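Local coordinates for protein transcription initiation factor IIB,Transcription initiation factor IIB (Methanocaldococcus jannaschii, PDB 5O9J) that probably excises itself from a transcription factor IIB precursor by protein splicing, as a mini-intein with the HINT fold, at residues 108-111 with 112-115. Residues are numbered along the deposited sequence; the frame is centred on the assembly and turned at random.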
loop_
_atom_site.group_PDB
_atom_site.type_symbol
_atom_site.label_atom_id
_atom_site.label_comp_id
_atom_site.label_asym_id
_atom_site.label_seq_id
_atom_site.Cartn_x
_atom_site.Cartn_y
_atom_site.Cartn_z
ATOM N N PRO A 108 0.602 -4.964 15.732
ATOM C CA PRO A 108 1.088 -4.044 14.699
ATOM C C PRO A 108 2.256 -3.205 15.208
ATOM O O PRO A 108 2.134 -2.576 16.259
ATOM C CB PRO A 108 -0.134 -3.168 14.404
ATOM C CG PRO A 108 -0.933 -3.205 15.664
ATOM C CD PRO A 108 -0.734 -4.593 16.228
ATOM N N ILE A 109 3.371 -3.203 14.477
ATOM C CA ILE A 109 4.524 -2.371 14.836
ATOM C C ILE A 109 4.900 -1.396 13.712
ATOM O O ILE A 109 5.033 -1.804 12.562
ATOM C CB ILE A 109 5.757 -3.233 15.177
ATOM C CG1 ILE A 109 5.444 -4.187 16.327
ATOM C CG2 ILE A 109 6.963 -2.350 15.525
ATOM C CD1 ILE A 109 4.991 -3.492 17.590
ATOM N N ARG A 110 5.061 -0.115 14.045
ATOM C CA ARG A 110 5.548 0.874 13.078
ATOM C C ARG A 110 6.848 0.402 12.424
ATOM O O ARG A 110 7.670 -0.252 13.070
ATOM C CB ARG A 110 5.753 2.230 13.751
ATOM C CG ARG A 110 4.488 3.060 13.830
ATOM C CD ARG A 110 4.740 4.382 14.524
ATOM N NE ARG A 110 5.900 5.077 13.978
ATOM C CZ ARG A 110 5.851 6.263 13.382
ATOM N NH1 ARG A 110 4.691 6.897 13.242
ATOM N NH2 ARG A 110 6.966 6.817 12.929
ATOM N N VAL A 111 7.021 0.713 11.142
ATOM C CA VAL A 111 8.152 0.188 10.379
ATOM C C VAL A 111 9.492 0.736 10.865
ATOM O O VAL A 111 10.535 0.095 10.687
ATOM C CB VAL A 111 8.008 0.494 8.874
ATOM C CG1 VAL A 111 6.813 -0.256 8.294
ATOM C CG2 VAL A 111 7.868 1.991 8.644
ATOM N N ASP A 112 9.464 1.914 11.484
ATOM C CA ASP A 112 10.697 2.535 11.965
ATOM C C ASP A 112 11.097 2.000 13.343
ATOM O O ASP A 112 12.170 2.316 13.849
ATOM C CB ASP A 112 10.561 4.065 11.995
ATOM C CG ASP A 112 9.448 4.547 12.911
ATOM O OD1 ASP A 112 8.649 3.714 13.387
ATOM O OD2 ASP A 112 9.366 5.774 13.144
ATOM N N GLU A 113 10.238 1.173 13.932
ATOM C CA GLU A 113 10.538 0.543 15.214
ATOM C C GLU A 113 10.858 -0.939 15.038
ATOM O O GLU A 113 11.107 -1.659 16.008
ATOM C CB GLU A 113 9.374 0.723 16.187
ATOM C CG GLU A 113 9.056 2.181 16.504
ATOM C CD GLU A 113 7.998 2.337 17.587
ATOM O OE1 GLU A 113 7.616 1.321 18.208
ATOM O OE2 GLU A 113 7.547 3.483 17.817
ATOM N N LEU A 114 10.853 -1.394 13.793
ATOM C CA LEU A 114 11.238 -2.765 13.492
ATOM C C LEU A 114 12.747 -2.946 13.608
ATOM O O LEU A 114 13.511 -2.000 13.420
ATOM C CB LEU A 114 10.776 -3.156 12.093
ATOM C CG LEU A 114 9.278 -3.335 11.885
ATOM C CD1 LEU A 114 9.009 -3.469 10.405
ATOM C CD2 LEU A 114 8.790 -4.562 12.634
ATOM N N LYS A 115 13.163 -4.170 13.909
ATOM C CA LYS A 115 14.576 -4.504 14.031
ATOM C C LYS A 115 14.887 -5.772 13.255
ATOM O O LYS A 115 14.032 -6.638 13.121
ATOM C CB LYS A 115 14.950 -4.679 15.504
ATOM C CG LYS A 115 14.796 -3.407 16.328
ATOM C CD LYS A 115 14.753 -3.698 17.823
ATOM C CE LYS A 115 13.543 -4.548 18.190
ATOM N NZ LYS A 115 13.326 -4.616 19.664
HETATM O O HOH W 1 4.962 0.655 17.000
HETATM O O HOH W 2 13.076 0.244 11.743
#
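R110 and D112 form a side-on salt bridge at the end of strand 105-110. R110 NH2 gives D112 OD2 a nearly straight bond of 2.6 Å, and R110 NE reaches D112 OD1 at 3.1 Å. Both oxygens lie close to the guanidinium plane, but that plane and the carboxylate are turned 43° from each other. NE comes in on the syn side of OD1, whereas NH2 meets OD2 from above the carboxylate. The bend in the arginine chain at chi3 (50°) swings the NE edge round to the aspartate. D112 OD2 is shared with R94, and the two arginines probably keep the carboxylate ionised. E113 OE2 adds a second negative charge, 4.5 Å from R110 NE and well out of the guanidinium plane.

The backbone turns tightly here. E113 N donates to R110 O at 3.1 Å, closing a type I beta turn over R110-E113. A weak bond from L114 N to V111 O closes a second turn overlapping it, and one water joins V111 O to L114 O. A second water accepts from R110 N and gives E113 OE1 a weak bond.

L114 packs against the strand end with both methyls. L114 CD2 lies 4.1 Å from I109 CG2, and L114 CD1 lies against V111 CA at 3.8 Å. I109 CG2, anti to the backbone N, also touches E113 CB.

Within the intein splicing domain, of HINT fold, the turn leads from edge strand 105-110 into the loop before strand 119-123. L114 is buried against V98 and T100 of strand 96-102, I82 of strand 79-84, and I148 and I151 of strand 143-154.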